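Local coordinates for DNA-dependent metalloprotease SPRTN (Homo sapiens, PDB 6MDW), which cleaves proteins covalently cross-linked to DNA as a DNA-dependent zinc metalloprotease, clearing such lesions during DNA synthesis, at residues Leu28-Leu41 with Val86-Val100. Residues are numbered along the deposited sequence; the frame is centred on the assembly and turned at random.
Sequences LFVQFNDQFFWGQL and VETLLHEMIHAYLFV. With ZN (zinc ion), chain F.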
ATOM      1  N   LEU A  28       6.772  -2.906 -14.196  1.00  9.98           N
ATOM      2  CA  LEU A  28       6.227  -3.926 -13.306  1.00  9.42           C
ATOM      3  C   LEU A  28       4.711  -3.778 -13.239  1.00 12.24           C
ATOM      4  O   LEU A  28       3.972  -4.775 -13.271  1.00 10.81           O
ATOM      5  CB  LEU A  28       6.808  -3.797 -11.897  1.00 10.81           C
ATOM      6  CG  LEU A  28       8.271  -4.185 -11.731  1.00 14.09           C
ATOM      7  CD1 LEU A  28       8.729  -3.856 -10.318  1.00 15.53           C
ATOM      8  CD2 LEU A  28       8.504  -5.658 -12.000  1.00 15.86           C
ATOM      9  N   PHE A  29       4.246  -2.541 -13.089  1.00  9.64           N
ATOM     10  CA  PHE A  29       2.829  -2.284 -13.029  1.00  9.86           C
ATOM     11  C   PHE A  29       2.154  -2.812 -14.300  1.00 11.12           C
ATOM     12  O   PHE A  29       1.157  -3.532 -14.216  1.00 12.00           O
ATOM     13  CB  PHE A  29       2.553  -0.799 -12.783  1.00 11.08           C
ATOM     14  CG  PHE A  29       1.129  -0.399 -13.028  1.00 13.36           C
ATOM     15  CD1 PHE A  29       0.109  -0.828 -12.202  1.00 18.08           C
ATOM     16  CD2 PHE A  29       0.819   0.380 -14.125  1.00 24.97           C
ATOM     17  CE1 PHE A  29      -1.210  -0.505 -12.487  1.00 16.89           C
ATOM     18  CE2 PHE A  29      -0.495   0.715 -14.397  1.00 27.07           C
ATOM     19  CZ  PHE A  29      -1.501   0.261 -13.580  1.00 17.72           C
ATOM     20  N   VAL A  30       2.703  -2.471 -15.475  1.00  9.99           N
ATOM     21  CA  VAL A  30       2.079  -2.866 -16.722  1.00 12.63           C
ATOM     22  C   VAL A  30       2.035  -4.397 -16.805  1.00 11.14           C
ATOM     23  O   VAL A  30       0.993  -5.021 -17.150  1.00 10.40           O
ATOM     24  CB  VAL A  30       2.835  -2.241 -17.907  1.00 14.35           C
ATOM     25  CG1 VAL A  30       2.488  -2.920 -19.226  1.00 17.05           C
ATOM     26  CG2 VAL A  30       2.600  -0.746 -17.976  1.00 17.77           C
ATOM     27  N   GLN A  31       3.132  -5.039 -16.443  1.00  9.82           N
ATOM     28  CA  GLN A  31       3.250  -6.471 -16.469  1.00 10.06           C
ATOM     29  C   GLN A  31       2.194  -7.100 -15.553  1.00 10.44           C
ATOM     30  O   GLN A  31       1.459  -8.010 -15.928  1.00 10.81           O
ATOM     31  CB  GLN A  31       4.648  -6.925 -16.069  1.00 11.18           C
ATOM     32  CG  GLN A  31       4.830  -8.433 -16.039  1.00 12.48           C
ATOM     33  CD  GLN A  31       6.088  -8.897 -15.342  1.00 15.12           C
ATOM     34  OE1 GLN A  31       7.036  -8.135 -15.141  1.00 17.65           O
ATOM     35  NE2 GLN A  31       6.107 -10.152 -14.945  1.00 17.23           N
ATOM     36  N   PHE A  32       2.076  -6.587 -14.322  1.00  8.67           N
ATOM     37  CA  PHE A  32       1.214  -7.231 -13.340  1.00  8.72           C
ATOM     38  C   PHE A  32      -0.257  -6.969 -13.625  1.00  8.31           C
ATOM     39  O   PHE A  32      -1.091  -7.826 -13.372  1.00  8.72           O
ATOM     40  CB  PHE A  32       1.613  -6.806 -11.921  1.00  8.82           C
ATOM     41  CG  PHE A  32       3.005  -7.192 -11.492  1.00  9.04           C
ATOM     42  CD1 PHE A  32       3.735  -8.190 -12.135  1.00 10.94           C
ATOM     43  CD2 PHE A  32       3.593  -6.552 -10.423  1.00 10.55           C
ATOM     44  CE1 PHE A  32       4.994  -8.564 -11.692  1.00 10.85           C
ATOM     45  CE2 PHE A  32       4.846  -6.930  -9.975  1.00 10.30           C
ATOM     46  CZ  PHE A  32       5.552  -7.924 -10.617  1.00 11.43           C
ATOM     47  N   ASN A  33      -0.601  -5.803 -14.176  1.00  9.26           N
ATOM     48  CA  ASN A  33      -1.956  -5.532 -14.591  1.00  8.64           C
ATOM     49  C   ASN A  33      -2.382  -6.581 -15.622  1.00  8.54           C
ATOM     50  O   ASN A  33      -3.460  -7.209 -15.499  1.00  9.89           O
ATOM     51  CB  ASN A  33      -2.078  -4.119 -15.149  1.00  9.70           C
ATOM     52  CG  ASN A  33      -3.475  -3.819 -15.643  1.00 11.84           C
ATOM     53  OD1 ASN A  33      -4.446  -4.202 -15.015  1.00 10.82           O
ATOM     54  ND2 ASN A  33      -3.569  -3.068 -16.733  1.00 17.27           N
ATOM     55  N   ASP A  34      -1.472  -6.854 -16.557  1.00  9.31           N
ATOM     56  CA  ASP A  34      -1.736  -7.812 -17.658  1.00 12.65           C
ATOM     57  C   ASP A  34      -1.787  -9.253 -17.122  1.00 12.20           C
ATOM     58  O   ASP A  34      -2.672 -10.063 -17.484  1.00 13.74           O
ATOM     59  CB  ASP A  34      -0.653  -7.674 -18.727  1.00 13.00           C
ATOM     60  CG  ASP A  34      -0.728  -8.707 -19.841  1.00 17.04           C
ATOM     61  OD1 ASP A  34      -1.815  -8.821 -20.417  1.00 22.07           O
ATOM     62  OD2 ASP A  34       0.301  -9.413 -20.074  1.00 25.61           O
ATOM     63  N   GLN A  35      -0.819  -9.631 -16.299  1.00  9.56           N
ATOM     64  CA  GLN A  35      -0.634 -11.034 -15.913  1.00 10.56           C
ATOM     65  C   GLN A  35      -1.568 -11.469 -14.781  1.00 10.58           C
ATOM     66  O   GLN A  35      -1.930 -12.657 -14.759  1.00 12.03           O
ATOM     67  CB  GLN A  35       0.805 -11.301 -15.502  1.00 11.74           C
ATOM     68  CG  GLN A  35       1.763 -11.200 -16.681  1.00 14.09           C
ATOM     69  CD  GLN A  35       3.152 -11.641 -16.319  1.00 16.59           C
ATOM     70  OE1 GLN A  35       3.565 -11.597 -15.168  1.00 15.62           O
ATOM     71  NE2 GLN A  35       3.886 -12.086 -17.331  1.00 27.19           N
ATOM     72  N   PHE A  36      -1.939 -10.557 -13.860  1.00  8.86           N
ATOM     73  CA  PHE A  36      -2.605 -10.936 -12.639  1.00  9.57           C
ATOM     74  C   PHE A  36      -3.934 -10.234 -12.422  1.00  7.55           C
ATOM     75  O   PHE A  36      -4.665 -10.707 -11.542  1.00 10.18           O
ATOM     76  CB  PHE A  36      -1.694 -10.707 -11.423  1.00  8.56           C
ATOM     77  CG  PHE A  36      -0.374 -11.412 -11.574  1.00  8.52           C
ATOM     78  CD1 PHE A  36      -0.343 -12.780 -11.811  1.00 11.51           C
ATOM     79  CD2 PHE A  36       0.818 -10.710 -11.529  1.00 10.70           C
ATOM     80  CE1 PHE A  36       0.857 -13.430 -12.033  1.00 13.75           C
ATOM     81  CE2 PHE A  36       2.018 -11.374 -11.739  1.00 15.01           C
ATOM     82  CZ  PHE A  36       2.026 -12.724 -12.003  1.00 14.43           C
ATOM     83  N   PHE A  37      -4.285  -9.165 -13.158  1.00  6.81           N
ATOM     84  CA  PHE A  37      -5.490  -8.396 -12.885  1.00  6.77           C
ATOM     85  C   PHE A  37      -6.332  -8.186 -14.139  1.00  7.20           C
ATOM     86  O   PHE A  37      -7.181  -7.334 -14.168  1.00  7.56           O
ATOM     87  CB  PHE A  37      -5.150  -7.047 -12.225  1.00  5.96           C
ATOM     88  CG  PHE A  37      -4.520  -7.222 -10.865  1.00  6.29           C
ATOM     89  CD1 PHE A  37      -5.309  -7.528  -9.772  1.00  6.62           C
ATOM     90  CD2 PHE A  37      -3.152  -7.196 -10.724  1.00  7.86           C
ATOM     91  CE1 PHE A  37      -4.744  -7.723  -8.516  1.00  6.93           C
ATOM     92  CE2 PHE A  37      -2.588  -7.356  -9.466  1.00  8.56           C
ATOM     93  CZ  PHE A  37      -3.378  -7.623  -8.374  1.00  7.54           C
ATOM     94  N   TRP A  38      -6.121  -9.072 -15.118  1.00  9.00           N
ATOM     95  CA  TRP A  38      -6.971  -9.192 -16.336  1.00  8.83           C
ATOM     96  C   TRP A  38      -7.079  -7.858 -17.098  1.00  7.95           C
ATOM     97  O   TRP A  38      -8.081  -7.588 -17.782  1.00 10.04           O
ATOM     98  CB  TRP A  38      -8.342  -9.749 -15.950  1.00  8.90           C
ATOM     99  CG  TRP A  38      -8.281 -11.006 -15.147  1.00  9.07           C
ATOM    100  CD1 TRP A  38      -8.070 -12.264 -15.620  1.00 10.88           C
ATOM    101  CD2 TRP A  38      -8.385 -11.128 -13.716  1.00 10.19           C
ATOM    102  NE1 TRP A  38      -8.057 -13.160 -14.590  1.00 11.05           N
ATOM    103  CE2 TRP A  38      -8.261 -12.492 -13.411  1.00 10.36           C
ATOM    104  CE3 TRP A  38      -8.624 -10.222 -12.676  1.00  9.71           C
ATOM    105  CZ2 TRP A  38      -8.368 -12.987 -12.111  1.00 10.32           C
ATOM    106  CZ3 TRP A  38      -8.706 -10.700 -11.387  1.00 10.69           C
ATOM    107  CH2 TRP A  38      -8.579 -12.066 -11.111  1.00 10.48           C
ATOM    108  N   GLY A  39      -6.073  -6.978 -16.961  1.00  8.36           N
ATOM    109  CA  GLY A  39      -6.051  -5.686 -17.634  1.00  9.98           C
ATOM    110  C   GLY A  39      -6.911  -4.631 -16.955  1.00 11.57           C
ATOM    111  O   GLY A  39      -6.983  -3.492 -17.439  1.00 16.56           O
ATOM    112  N   GLN A  40      -7.569  -4.945 -15.837  1.00  9.76           N
ATOM    113  CA  GLN A  40      -8.604  -4.101 -15.278  1.00  9.98           C
ATOM    114  C   GLN A  40      -8.094  -2.852 -14.530  1.00 11.94           C
ATOM    115  O   GLN A  40      -8.907  -2.020 -14.169  1.00 13.25           O
ATOM    116  CB  GLN A  40      -9.505  -4.919 -14.365  1.00 10.09           C
ATOM    117  CG  GLN A  40     -10.360  -5.909 -15.150  1.00 11.10           C
ATOM    118  CD  GLN A  40     -11.345  -6.622 -14.267  1.00  9.59           C
ATOM    119  OE1 GLN A  40     -11.162  -7.786 -13.963  1.00 11.69           O
ATOM    120  NE2 GLN A  40     -12.418  -5.936 -13.876  1.00 11.45           N
ATOM    121  N   LEU A  41      -6.785  -2.654 -14.408  0.50 11.51           N
ATOM    122  CA  LEU A  41      -6.289  -1.512 -13.592  0.50 10.73           C
ATOM    123  C   LEU A  41      -5.880  -0.317 -14.463  0.50 16.38           C
ATOM    124  O   LEU A  41      -5.014   0.450 -14.076  0.50 12.91           O
ATOM    125  CB  LEU A  41      -5.117  -2.004 -12.746  0.50 10.62           C
ATOM    126  CG  LEU A  41      -5.447  -3.160 -11.797  0.50  9.62           C
ATOM    127  CD1 LEU A  41      -4.258  -3.493 -10.907  0.50 12.06           C
ATOM    128  CD2 LEU A  41      -6.675  -2.844 -10.948  0.50  9.74           C
ATOM    129  N   VAL A  86       8.122  -5.946  -5.139  1.00  7.76           N
ATOM    130  CA  VAL A  86       7.116  -6.637  -5.901  1.00  7.48           C
ATOM    131  C   VAL A  86       5.940  -7.025  -4.988  1.00  7.51           C
ATOM    132  O   VAL A  86       4.767  -6.829  -5.358  1.00  7.87           O
ATOM    133  CB  VAL A  86       7.700  -7.844  -6.632  1.00  8.37           C
ATOM    134  CG1 VAL A  86       6.572  -8.723  -7.177  1.00  8.59           C
ATOM    135  CG2 VAL A  86       8.627  -7.394  -7.755  1.00 12.54           C
ATOM    136  N   GLU A  87       6.215  -7.594  -3.809  1.00  6.67           N
ATOM    137  CA  GLU A  87       5.158  -8.019  -2.907  1.00  7.25           C
ATOM    138  C   GLU A  87       4.375  -6.806  -2.380  1.00  6.70           C
ATOM    139  O   GLU A  87       3.156  -6.875  -2.201  1.00  8.00           O
ATOM    140  CB  GLU A  87       5.686  -8.911  -1.783  1.00  7.82           C
ATOM    141  CG  GLU A  87       6.131 -10.258  -2.302  1.00  8.62           C
ATOM    142  CD  GLU A  87       6.836 -11.173  -1.325  1.00 11.72           C
ATOM    143  OE1 GLU A  87       7.280 -10.701  -0.258  1.00 12.96           O
ATOM    144  OE2 GLU A  87       7.039 -12.377  -1.690  1.00 11.30           O
ATOM    145  N   THR A  88       5.057  -5.678  -2.165  1.00  5.64           N
ATOM    146  CA  THR A  88       4.362  -4.467  -1.712  1.00  6.66           C
ATOM    147  C   THR A  88       3.447  -3.958  -2.839  1.00  6.25           C
ATOM    148  O   THR A  88       2.278  -3.631  -2.627  1.00  6.98           O
ATOM    149  CB  THR A  88       5.336  -3.364  -1.256  1.00  7.60           C
ATOM    150  OG1 THR A  88       6.131  -3.896  -0.187  1.00  8.65           O
ATOM    151  CG2 THR A  88       4.584  -2.130  -0.821  1.00  8.14           C
ATOM    152  N   LEU A  89       3.988  -3.907  -4.066  1.00  6.60           N
ATOM    153  CA  LEU A  89       3.213  -3.393  -5.191  1.00  6.85           C
ATOM    154  C   LEU A  89       1.984  -4.287  -5.393  1.00  6.08           C
ATOM    155  O   LEU A  89       0.884  -3.787  -5.602  1.00  6.80           O
ATOM    156  CB  LEU A  89       4.087  -3.376  -6.445  1.00  7.54           C
ATOM    157  CG  LEU A  89       3.364  -3.033  -7.755  1.00  8.99           C
ATOM    158  CD1 LEU A  89       2.640  -1.715  -7.704  1.00  8.47           C
ATOM    159  CD2 LEU A  89       4.322  -3.066  -8.923  1.00  9.31           C
ATOM    160  N   LEU A  90       2.188  -5.618  -5.349  1.00  6.65           N
ATOM    161  CA  LEU A  90       1.062  -6.530  -5.653  1.00  7.34           C
ATOM    162  C   LEU A  90      -0.016  -6.388  -4.574  1.00  6.05           C
ATOM    163  O   LEU A  90      -1.202  -6.423  -4.870  1.00  6.95           O
ATOM    164  CB  LEU A  90       1.574  -7.960  -5.805  1.00  6.54           C
ATOM    165  CG  LEU A  90       2.270  -8.248  -7.122  1.00  7.07           C
ATOM    166  CD1 LEU A  90       2.981  -9.573  -7.039  1.00  7.60           C
ATOM    167  CD2 LEU A  90       1.303  -8.177  -8.300  1.00  8.79           C
ATOM    168  N   HIS A  91       0.401  -6.228  -3.304  1.00  5.60           N
ATOM    169  CA  HIS A  91      -0.538  -5.989  -2.221  1.00  6.99           C
ATOM    170  C   HIS A  91      -1.405  -4.756  -2.508  1.00  6.17           C
ATOM    171  O   HIS A  91      -2.625  -4.813  -2.432  1.00  5.78           O
ATOM    172  CB  HIS A  91       0.229  -5.851  -0.900  1.00  7.48           C
ATOM    173  CG  HIS A  91      -0.599  -5.565   0.306  1.00  7.54           C
ATOM    174  ND1 HIS A  91      -0.663  -6.448   1.384  1.00  8.93           N
ATOM    175  CD2 HIS A  91      -1.366  -4.498   0.643  1.00  9.51           C
ATOM    176  CE1 HIS A  91      -1.460  -5.922   2.305  1.00  8.03           C
ATOM    177  NE2 HIS A  91      -1.917  -4.737   1.876  1.00  7.98           N
ATOM    178  N   GLU A  92      -0.754  -3.648  -2.870  1.00  6.00           N
ATOM    179  CA  GLU A  92      -1.485  -2.435  -3.176  1.00  6.06           C
ATOM    180  C   GLU A  92      -2.399  -2.620  -4.393  1.00  6.26           C
ATOM    181  O   GLU A  92      -3.505  -2.104  -4.426  1.00  7.47           O
ATOM    182  CB  GLU A  92      -0.549  -1.246  -3.427  1.00  6.88           C
ATOM    183  CG  GLU A  92       0.340  -0.902  -2.240  1.00 10.44           C
ATOM    184  CD  GLU A  92      -0.401  -0.725  -0.938  1.00 14.14           C
ATOM    185  OE1 GLU A  92      -1.560  -0.256  -0.917  1.00 13.37           O
ATOM    186  OE2 GLU A  92       0.207  -1.096   0.100  1.00 26.11           O
ATOM    187  N   MET A  93      -1.924  -3.357  -5.404  1.00  5.41           N
ATOM    188  CA  MET A  93      -2.762  -3.577  -6.596  1.00  5.99           C
ATOM    189  C   MET A  93      -4.014  -4.396  -6.285  1.00  6.81           C
ATOM    190  O   MET A  93      -5.048  -4.187  -6.941  1.00  7.20           O
ATOM    191  CB  MET A  93      -1.916  -4.224  -7.689  1.00  5.57           C
ATOM    192  CG  MET A  93      -0.856  -3.267  -8.273  1.00  6.52           C
ATOM    193  SD  MET A  93       0.205  -4.017  -9.552  1.00  8.82           S
ATOM    194  CE  MET A  93      -0.952  -4.076 -10.923  1.00  9.19           C
ATOM    195  N   ILE A  94      -3.952  -5.281  -5.291  1.00  6.05           N
ATOM    196  CA  ILE A  94      -5.146  -6.004  -4.874  1.00  6.64           C
ATOM    197  C   ILE A  94      -6.151  -5.022  -4.274  1.00  6.16           C
ATOM    198  O   ILE A  94      -7.321  -5.013  -4.616  1.00  7.07           O
ATOM    199  CB  ILE A  94      -4.827  -7.137  -3.883  1.00  6.06           C
ATOM    200  CG1 ILE A  94      -3.957  -8.210  -4.546  1.00  6.66           C
ATOM    201  CG2 ILE A  94      -6.126  -7.720  -3.392  1.00  7.51           C
ATOM    202  CD1 ILE A  94      -3.440  -9.213  -3.563  1.00  8.02           C
ATOM    203  N   HIS A  95      -5.688  -4.144  -3.383  1.00  6.54           N
ATOM    204  CA  HIS A  95      -6.592  -3.103  -2.860  1.00  6.67           C
ATOM    205  C   HIS A  95      -7.179  -2.294  -4.018  1.00  8.25           C
ATOM    206  O   HIS A  95      -8.378  -1.971  -4.033  1.00  8.07           O
ATOM    207  CB  HIS A  95      -5.847  -2.166  -1.905  1.00  6.86           C
ATOM    208  CG  HIS A  95      -5.525  -2.733  -0.555  1.00  6.99           C
ATOM    209  ND1 HIS A  95      -6.450  -3.363   0.273  1.00  8.57           N
ATOM    210  CD2 HIS A  95      -4.356  -2.717   0.124  1.00  8.79           C
ATOM    211  CE1 HIS A  95      -5.820  -3.714   1.396  1.00  9.50           C
ATOM    212  NE2 HIS A  95      -4.534  -3.345   1.324  1.00  8.94           N
ATOM    213  N   ALA A  96      -6.343  -1.903  -4.962  1.00  6.07           N
ATOM    214  CA  ALA A  96      -6.823  -1.115  -6.105  1.00  7.40           C
ATOM    215  C   ALA A  96      -7.885  -1.920  -6.882  1.00  8.57           C
ATOM    216  O   ALA A  96      -8.880  -1.362  -7.328  1.00  9.05           O
ATOM    217  CB  ALA A  96      -5.675  -0.737  -6.990  1.00  7.60           C
ATOM    218  N   TYR A  97      -7.632  -3.213  -7.121  1.00  7.56           N
ATOM    219  CA  TYR A  97      -8.568  -4.014  -7.887  1.00  7.84           C
ATOM    220  C   TYR A  97      -9.925  -4.084  -7.190  1.00  8.84           C
ATOM    221  O   TYR A  97     -10.969  -3.996  -7.859  1.00  9.56           O
ATOM    222  CB  TYR A  97      -8.018  -5.427  -8.092  1.00  8.10           C
ATOM    223  CG  TYR A  97      -8.915  -6.277  -8.959  1.00  8.97           C
ATOM    224  CD1 TYR A  97      -8.805  -6.205 -10.323  1.00  8.81           C
ATOM    225  CD2 TYR A  97      -9.830  -7.155  -8.417  1.00 10.28           C
ATOM    226  CE1 TYR A  97      -9.610  -6.962 -11.158  1.00  8.92           C
ATOM    227  CE2 TYR A  97     -10.672  -7.897  -9.234  1.00 10.19           C
ATOM    228  CZ  TYR A  97     -10.532  -7.817 -10.606  1.00  9.98           C
ATOM    229  OH  TYR A  97     -11.372  -8.545 -11.431  1.00 12.04           O
ATOM    230  N   LEU A  98      -9.938  -4.281  -5.866  1.00  8.64           N
ATOM    231  CA  LEU A  98     -11.189  -4.347  -5.122  1.00  8.80           C
ATOM    232  C   LEU A  98     -11.920  -3.008  -5.187  1.00 12.42           C
ATOM    233  O   LEU A  98     -13.142  -2.986  -5.274  1.00 12.74           O
ATOM    234  CB  LEU A  98     -10.932  -4.819  -3.691  1.00 10.38           C
ATOM    235  CG  LEU A  98     -10.377  -6.232  -3.568  1.00 13.12           C
ATOM    236  CD1 LEU A  98     -10.089  -6.574  -2.123  1.00 15.79           C
ATOM    237  CD2 LEU A  98     -11.341  -7.255  -4.139  1.00 14.24           C
ATOM    238  N   PHE A  99     -11.188  -1.896  -5.219  1.00  8.99           N
ATOM    239  CA  PHE A  99     -11.808  -0.580  -5.359  1.00 10.42           C
ATOM    240  C   PHE A  99     -12.440  -0.433  -6.757  1.00 12.46           C
ATOM    241  O   PHE A  99     -13.641  -0.034  -6.876  1.00 14.58           O
ATOM    242  CB  PHE A  99     -10.806   0.551  -5.063  1.00 11.03           C
ATOM    243  CG  PHE A  99     -11.323   1.906  -5.476  1.00 17.42           C
ATOM    244  CD1 PHE A  99     -12.250   2.565  -4.684  1.00 23.16           C
ATOM    245  CD2 PHE A  99     -10.924   2.492  -6.664  1.00 21.89           C
ATOM    246  CE1 PHE A  99     -12.732   3.809  -5.061  1.00 22.06           C
ATOM    247  CE2 PHE A  99     -11.414   3.732  -7.041  1.00 30.09           C
ATOM    248  CZ  PHE A  99     -12.327   4.375  -6.247  1.00 27.10           C
ATOM    249  N   VAL A 100     -11.680  -0.719  -7.817  1.00 11.86           N
ATOM    250  CA  VAL A 100     -12.036  -0.522  -9.245  0.50 13.15           C
ATOM    251  C   VAL A 100     -13.293  -1.340  -9.552  1.00 15.50           C
ATOM    252  O   VAL A 100     -14.090  -0.990 -10.430  1.00 17.20           O
ATOM    253  CB  VAL A 100     -10.894  -0.973 -10.186  0.50 15.65           C
ATOM    254  CG1 VAL A 100     -11.339  -1.111 -11.642  0.50 15.59           C
ATOM    255  CG2 VAL A 100      -9.671  -0.079 -10.096  0.50 15.87           C
TER
HETATM  256 ZN    ZN F 805      -3.170  -3.516   2.909  1.00 11.10          ZN
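F32, M93 and Y97 carry the packing of helix 28-36 and the turn after it against the zinc-binding helix 86-100 of the SprT-like protease domain. The helix axes cross at -53°. The latter helix bears the HExxH motif: H91 and H95 bind zinc through NE2, H110 from elsewhere in the chain joins them, and E92 is an active-site residue. H91 points away from segment 28-41 whereas L89, M93, A96, Y97 and V100 point toward it, so the contact lies on another side of the helix from this zinc ligand.

The apolar contacts begin with F32, a knob in the hole formed by V86, L89, L90 and M93. A flat ring suits this slot: its CD2 lies 3.5 Å from L90 CD2, while V86 CG1 meets CE2 and CZ at the ring's far end. M93, unbranched and flexible, reaches in among F29, F32, F37 and L41. Its chain bends at the sulfur, bringing CE within 3.6 Å of F29 CD1, with L41 CD1 beside it, while SD makes Met-aromatic contacts at the edge of the F29 ring and obliquely with F37.

F37 and W38, from the turn, form an aromatic cluster with Y97. F37 inserts its ring beside the backbone of M93 and I94, with CE2 3.7 Å from M93 CB; its plane lies at 40° to that of Y97. F37 to Q40 make a type I' turn; G39 suits its positive phi, which W38 also adopts.

Among polar contacts, N33 OD1 accepts the L41 amide, tying the turn back to its helix. Y97 CG stands anti to the backbone N (chi1 -176°), sending the phenol out to Q40 and W38. The Y97 hydroxyl donates to Q40 OE1 at 2.7 Å from above the carbonyl plane. A phenylalanine here would probably keep much of the ring packing but leave Q40 OE1 without this donor and the Q40 amide freer to turn. W38 CZ3 approaches Y97 OH to 3.4 Å.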